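Local coordinates for protein bacteriohemerythrin (Methylococcus capsulatus, PDB 4XPX) that binds oxygen at a site containing two iron atoms and may store it or deliver it to oxygen-requiring enzymes, at residues A[22-25]-A[26-30]; A[45-48]-A[49-53]. All coordinates share one frame; numbering follows the deposited sequence.

Contact 1 (A[22-25]-A[26-30]); sequences KTIF and DMVNK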
ATOM      1  N   LYS A  22       9.200  -0.524   0.017  1.00  6.97           N
ATOM      2  CA  LYS A  22       9.998   0.720  -0.073  1.00  7.35           C
ATOM      3  C   LYS A  22       9.491   1.579  -1.210  1.00  7.86           C
ATOM      4  O   LYS A  22       9.405   2.850  -1.048  1.00  7.59           O
ATOM      5  CB  LYS A  22      11.470   0.388  -0.229  1.00  8.67           C
ATOM      6  CG  LYS A  22      12.099  -0.222   0.984  1.00  9.79           C
ATOM      7  CD  LYS A  22      13.479  -0.729   0.671  1.00 12.83           C
ATOM      8  CE  LYS A  22      13.940  -1.606   1.704  1.00 13.38           C
ATOM      9  NZ  LYS A  22      15.363  -2.002   1.592  1.00 13.66           N
ATOM     10  N   THR A  23       9.117   0.987  -2.370  1.00  7.37           N
ATOM     11  CA  THR A  23       8.537   1.795  -3.432  1.00  7.13           C
ATOM     12  C   THR A  23       7.223   2.413  -3.014  1.00  6.50           C
ATOM     13  O   THR A  23       6.988   3.622  -3.285  1.00  7.26           O
ATOM     14  CB  THR A  23       8.321   0.919  -4.683  1.00  7.29           C
ATOM     15  OG1 THR A  23       9.583   0.499  -5.209  1.00  8.29           O
ATOM     16  CG2 THR A  23       7.533   1.644  -5.761  1.00  8.04           C
ATOM     17  N   ILE A  24       6.339   1.665  -2.355  1.00  6.49           N
ATOM     18  CA  ILE A  24       5.088   2.223  -1.872  1.00  6.40           C
ATOM     19  C   ILE A  24       5.363   3.439  -0.993  1.00  6.41           C
ATOM     20  O   ILE A  24       4.691   4.478  -1.127  1.00  6.94           O
ATOM     21  CB  ILE A  24       4.249   1.158  -1.186  1.00  6.45           C
ATOM     22  CG1 ILE A  24       3.731   0.127  -2.177  1.00  7.39           C
ATOM     23  CG2 ILE A  24       3.100   1.792  -0.434  1.00  7.45           C
ATOM     24  CD1 ILE A  24       3.185  -1.141  -1.580  1.00  8.36           C
ATOM     25  N   PHE A  25       6.266   3.292  -0.066  1.00  6.60           N
ATOM     26  CA  PHE A  25       6.541   4.407   0.873  1.00  7.04           C
ATOM     27  C   PHE A  25       6.988   5.633   0.075  1.00  6.71           C
ATOM     28  O   PHE A  25       6.569   6.771   0.365  1.00  7.56           O
ATOM     29  CB  PHE A  25       7.606   4.062   1.903  1.00  7.58           C
ATOM     30  CG  PHE A  25       7.190   3.162   3.042  1.00  7.19           C
ATOM     31  CD1 PHE A  25       6.207   2.155   2.935  1.00  7.51           C
ATOM     32  CD2 PHE A  25       7.782   3.333   4.264  1.00  8.52           C
ATOM     33  CE1 PHE A  25       5.934   1.341   4.023  1.00  8.44           C
ATOM     34  CE2 PHE A  25       7.466   2.539   5.365  1.00  9.57           C
ATOM     35  CZ  PHE A  25       6.568   1.509   5.244  1.00  8.70           C
ATOM     36  N   ASP A  26       7.859   5.441  -0.908  1.00  7.11           N
ATOM     37  CA  ASP A  26       8.325   6.587  -1.721  1.00  8.14           C
ATOM     38  C   ASP A  26       7.170   7.210  -2.465  1.00  7.48           C
ATOM     39  O   ASP A  26       7.083   8.471  -2.597  1.00  8.48           O
ATOM     40  CB  ASP A  26       9.409   6.117  -2.667  1.00  8.30           C
ATOM     41  CG  ASP A  26      10.752   5.902  -2.055  1.00 12.52           C
ATOM     42  OD1 ASP A  26      11.022   6.341  -0.897  1.00 15.97           O
ATOM     43  OD2 ASP A  26      11.688   5.262  -2.731  1.00 15.51           O
ATOM     44  N   MET A  27       6.273   6.398  -3.015  1.00  7.32           N
ATOM     45  CA  MET A  27       5.163   6.939  -3.801  1.00  7.65           C
ATOM     46  C   MET A  27       4.145   7.624  -2.895  1.00  7.43           C
ATOM     47  O   MET A  27       3.542   8.663  -3.318  1.00  7.98           O
ATOM     48  CB  MET A  27       4.525   5.791  -4.631  1.00  7.34           C
ATOM     49  CG  MET A  27       5.480   5.237  -5.659  1.00  7.64           C
ATOM     50  SD  MET A  27       4.721   3.975  -6.714  1.00  8.41           S
ATOM     51  CE  MET A  27       3.856   5.031  -7.919  1.00 10.34           C
ATOM     52  N   VAL A  28       3.890   7.106  -1.689  1.00  7.09           N
ATOM     53  CA  VAL A  28       3.062   7.810  -0.687  1.00  7.51           C
ATOM     54  C   VAL A  28       3.707   9.140  -0.360  1.00  7.15           C
ATOM     55  O   VAL A  28       3.000  10.174  -0.244  1.00  7.85           O
ATOM     56  CB  VAL A  28       2.865   6.971   0.554  1.00  7.77           C
ATOM     57  CG1 VAL A  28       2.217   7.768   1.667  1.00  9.05           C
ATOM     58  CG2 VAL A  28       2.024   5.721   0.269  1.00  8.43           C
ATOM     59  N   ASN A  29       5.006   9.157  -0.150  1.00  7.57           N
ATOM     60  CA  ASN A  29       5.663  10.410   0.224  1.00  8.02           C
ATOM     61  C   ASN A  29       5.501  11.452  -0.836  1.00  7.96           C
ATOM     62  O   ASN A  29       5.282  12.650  -0.509  1.00  8.56           O
ATOM     63  CB  ASN A  29       7.157  10.134   0.486  1.00  8.16           C
ATOM     64  CG  ASN A  29       7.366   9.448   1.823  1.00  8.81           C
ATOM     65  OD1 ASN A  29       6.469   9.403   2.651  1.00  9.55           O
ATOM     66  ND2 ASN A  29       8.556   8.896   2.054  1.00  9.98           N
ATOM     67  N   LYS A  30       5.614  11.074  -2.108  1.00  8.18           N
ATOM     68  CA  LYS A  30       5.395  12.013  -3.192  1.00  8.77           C
ATOM     69  C   LYS A  30       3.982  12.507  -3.171  1.00  8.46           C
ATOM     70  O   LYS A  30       3.753  13.762  -3.322  1.00  9.31           O
ATOM     71  CB  LYS A  30       5.737  11.416  -4.528  1.00  9.91           C
ATOM     72  CG  LYS A  30       7.171  11.213  -4.796  1.00 11.97           C
ATOM     73  CD  LYS A  30       7.397  10.536  -6.113  1.00 16.11           C
ATOM     74  CE  LYS A  30       8.877  10.275  -6.498  1.00 19.97           C
ATOM     75  NZ  LYS A  30       9.718  11.438  -6.163  1.00 27.16           N
TER
HETATM   76  O   HOH W   1      11.259   4.087   0.696  1.00 17.98           O
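The flat amide of Asn29, on helix 15-34 of the hemerythrin four-helix bundle, lies face-on over the backbone carbonyl of Phe25, whose O sits 3.2 Å from Asn29 CG, with OD1 and ND2 spread to either side of that point; OD1 bonds the backbone N of Met3. Three residues earlier the carboxylate of Asp26 repeats the arrangement, with Lys22 O against one of its faces, 3.5 Å from Asp26 CG. In both residues CG stands beside the backbone N (chi1 about -77°), which carries the flat group back over the preceding turn. The ring of Phe25 leaves this stretch and meets Trp5 and Phe10 edge-to-face.

Four i to i+4 backbone bonds run through these residues; the straightest goes from Val28 N to Ile24 O, 2.8 Å, with 170° at the hydrogen. On the bundle side Ile24 and Val28 cross at an angle, CG2 to CG2 at 4.1 Å, and both pack on Leu113 of helix 103-121. Ile24 also touches His57 and lies about 6 Å from a bound iron, which places it beside the di-iron site. Toward helix 40-67, Thr23 and Met27 run side by side: Thr23 CG2 meets Met27 SD at 3.8 Å, and a bend at chi3 (82°) turns the methionine methyl out of the extended line. A water lies 2.8 Å from both Lys22 O and Asp26 OD1, placed to bridge them.

Contact 2 (A[45-48]-A[49-53]); sequences KQLD and ALIDY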
ATOM      1  N   LYS A  45      -2.493  12.261 -10.867  1.00  9.27           N
ATOM      2  CA  LYS A  45      -1.508  11.401 -11.534  1.00  9.50           C
ATOM      3  C   LYS A  45      -0.790  10.585 -10.493  1.00  8.56           C
ATOM      4  O   LYS A  45      -0.537   9.340 -10.701  1.00  8.99           O
ATOM      5  CB  LYS A  45      -0.489  12.201 -12.339  1.00 10.79           C
ATOM      6  CG  LYS A  45      -1.026  12.861 -13.579  1.00 14.76           C
ATOM      7  CD  LYS A  45       0.098  13.523 -14.380  1.00 19.60           C
ATOM      8  CE  LYS A  45      -0.512  14.431 -15.458  1.00 26.21           C
ATOM      9  NZ  LYS A  45      -1.298  13.734 -16.519  1.00 36.81           N
ATOM     10  N   GLN A  46      -0.376  11.161  -9.379  1.00  8.34           N
ATOM     11  CA  GLN A  46       0.376  10.467  -8.370  1.00  8.65           C
ATOM     12  C   GLN A  46      -0.541   9.490  -7.612  1.00  8.20           C
ATOM     13  O   GLN A  46      -0.099   8.343  -7.283  1.00  8.77           O
ATOM     14  CB  GLN A  46       1.072  11.430  -7.428  1.00  8.53           C
ATOM     15  CG  GLN A  46       2.029  10.727  -6.452  1.00  9.97           C
ATOM     16  CD  GLN A  46       3.180  10.053  -7.147  1.00  9.58           C
ATOM     17  OE1 GLN A  46       3.619  10.512  -8.238  1.00 13.97           O
ATOM     18  NE2 GLN A  46       3.750   9.018  -6.540  1.00 10.79           N
ATOM     19  N   LEU A  47      -1.801   9.880  -7.367  1.00  7.97           N
ATOM     20  CA  LEU A  47      -2.750   8.992  -6.742  1.00  8.32           C
ATOM     21  C   LEU A  47      -2.910   7.710  -7.590  1.00  7.92           C
ATOM     22  O   LEU A  47      -2.876   6.569  -7.070  1.00  8.18           O
ATOM     23  CB  LEU A  47      -4.111   9.702  -6.648  1.00  8.81           C
ATOM     24  CG  LEU A  47      -5.268   8.873  -6.116  1.00  9.98           C
ATOM     25  CD1 LEU A  47      -5.088   8.553  -4.671  1.00 13.15           C
ATOM     26  CD2 LEU A  47      -6.615   9.560  -6.429  1.00 11.85           C
ATOM     27  N   ASP A  48      -3.144   7.918  -8.868  1.00  8.27           N
ATOM     28  CA  ASP A  48      -3.375   6.755  -9.739  1.00  8.74           C
ATOM     29  C   ASP A  48      -2.136   5.862  -9.816  1.00  7.61           C
ATOM     30  O   ASP A  48      -2.259   4.642  -9.791  1.00  8.12           O
ATOM     31  CB  ASP A  48      -3.805   7.197 -11.107  1.00  9.23           C
ATOM     32  CG  ASP A  48      -5.204   7.815 -11.160  1.00 10.73           C
ATOM     33  OD1 ASP A  48      -5.988   7.707 -10.234  1.00 12.31           O
ATOM     34  OD2 ASP A  48      -5.510   8.475 -12.238  1.00 13.81           O
ATOM     35  N   ALA A  49      -0.970   6.443  -9.909  1.00  8.25           N
ATOM     36  CA  ALA A  49       0.272   5.655  -9.955  1.00  8.21           C
ATOM     37  C   ALA A  49       0.445   4.833  -8.692  1.00  7.30           C
ATOM     38  O   ALA A  49       0.824   3.662  -8.731  1.00  7.84           O
ATOM     39  CB  ALA A  49       1.480   6.576 -10.202  1.00  9.37           C
ATOM     40  N   LEU A  50       0.221   5.466  -7.541  1.00  7.79           N
ATOM     41  CA  LEU A  50       0.352   4.786  -6.251  1.00  7.64           C
ATOM     42  C   LEU A  50      -0.626   3.607  -6.180  1.00  7.23           C
ATOM     43  O   LEU A  50      -0.235   2.483  -5.787  1.00  7.65           O
ATOM     44  CB  LEU A  50       0.051   5.763  -5.122  1.00  7.77           C
ATOM     45  CG  LEU A  50      -0.095   5.098  -3.734  1.00  7.58           C
ATOM     46  CD1 LEU A  50       1.162   4.471  -3.244  1.00  8.34           C
ATOM     47  CD2 LEU A  50      -0.593   6.184  -2.742  1.00  9.71           C
ATOM     48  N   ILE A  51      -1.891   3.839  -6.493  1.00  7.60           N
ATOM     49  CA  ILE A  51      -2.882   2.782  -6.326  1.00  7.68           C
ATOM     50  C   ILE A  51      -2.577   1.649  -7.273  1.00  8.00           C
ATOM     51  O   ILE A  51      -2.696   0.459  -6.917  1.00  7.95           O
ATOM     52  CB  ILE A  51      -4.295   3.352  -6.512  1.00  7.95           C
ATOM     53  CG1 ILE A  51      -4.649   4.231  -5.297  1.00  9.16           C
ATOM     54  CG2 ILE A  51      -5.303   2.231  -6.683  1.00  9.92           C
ATOM     55  CD1 ILE A  51      -5.855   5.045  -5.410  1.00 10.45           C
ATOM     56  N   ASP A  52      -2.188   1.922  -8.537  1.00  7.98           N
ATOM     57  CA  ASP A  52      -1.825   0.851  -9.437  1.00  8.26           C
ATOM     58  C   ASP A  52      -0.721  -0.010  -8.865  1.00  7.73           C
ATOM     59  O   ASP A  52      -0.758  -1.262  -8.936  1.00  8.41           O
ATOM     60  CB  ASP A  52      -1.409   1.438 -10.804  1.00  9.20           C
ATOM     61  CG  ASP A  52      -1.316   0.404 -11.858  1.00 11.25           C
ATOM     62  OD1 ASP A  52      -2.393  -0.070 -12.286  1.00 14.75           O
ATOM     63  OD2 ASP A  52      -0.193  -0.062 -12.230  1.00 15.88           O
ATOM     64  N   TYR A  53       0.285   0.641  -8.282  1.00  7.32           N
ATOM     65  CA  TYR A  53       1.418  -0.087  -7.736  1.00  7.60           C
ATOM     66  C   TYR A  53       1.011  -0.906  -6.540  1.00  6.82           C
ATOM     67  O   TYR A  53       1.456  -2.090  -6.392  1.00  7.62           O
ATOM     68  CB  TYR A  53       2.569   0.892  -7.402  1.00  7.34           C
ATOM     69  CG  TYR A  53       3.799   0.127  -7.097  1.00  7.23           C
ATOM     70  CD1 TYR A  53       4.611  -0.297  -8.096  1.00  8.84           C
ATOM     71  CD2 TYR A  53       4.152  -0.200  -5.799  1.00  8.12           C
ATOM     72  CE1 TYR A  53       5.755  -1.070  -7.848  1.00  9.95           C
ATOM     73  CE2 TYR A  53       5.266  -0.967  -5.524  1.00  8.35           C
ATOM     74  CZ  TYR A  53       6.059  -1.380  -6.505  1.00  8.20           C
ATOM     75  OH  TYR A  53       7.164  -2.127  -6.210  1.00  9.92           O
TER
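Leu47 and Ile51 lie side by side and point the same way, their ends meeting as CD1 to CD1 at 3.7 Å. Each gets there differently: Leu47 carries CG anti to its backbone N (chi1 175°), whereas Ile51 places CG1 beside the N, so that its longer branch leans back along the helix. That branch passes over the leucine carbonyl, Ile51 CG1 lying 3.4 Å from Leu47 O, before its CD1 reaches the leucine methyl. Together they form an apolar ridge facing helix 73-95, Leu47 against Leu90 and Phe94, Ile51 against Cys87 and Gln91.

Asp48 and Asp52, also one turn apart, diverge. The OD1 of Asp48 takes two bonds from helix 73-95, one with His95 NE2 and one with Gln91 NE2; this pins the carboxylate at the edge of the apolar ridge. Asp52 instead has CG anti to its N (chi1 -167°) and its carboxylate leads off, leaving CB 3.5 Å from Asp48 O as its nearest approach.

Leu50, buried on a neighbouring flank of the helix, has CB 3.4 Å from Gln46 O. Small Ala49 rests its CB against Lys45 O at 3.5 Å. Beneath the side chains the i to i+4 ladder is even, from Ala49 N to Lys45 O (3.0 Å) through Asp52 N to Asp48 O (3.0 Å, 169° at the hydrogen). An apolar i, i+4 pair with a carboxylate bonded across to the next helix beside it is the packing of helix 40-67 on helix 73-95 in the hemerythrin four-helix bundle.

In the fold
Contacts 1 and 2 lie on successive helices, 15-34 and 40-67, with centres about 10 Å apart, and they touch directly. Between them Met27 O probably bonds Gln46 NE2, Thr23 CG2 and Ile24 CG1 pack on the ring of Tyr53, and the methionine CE lies against Ala49 O. Each is partly buried: apolar residues face the bundle, and some polar ones bond to neighbouring segments. Contact 1 reaches nearer the metal, Ile24 about 6 Å from an iron against about 11 Å for Leu50, and meets helix 103-121 and the N-terminal aromatics. Contact 2 instead ties its helix to 73-95, adding the bonds of a carboxylate to the leucine-isoleucine packing.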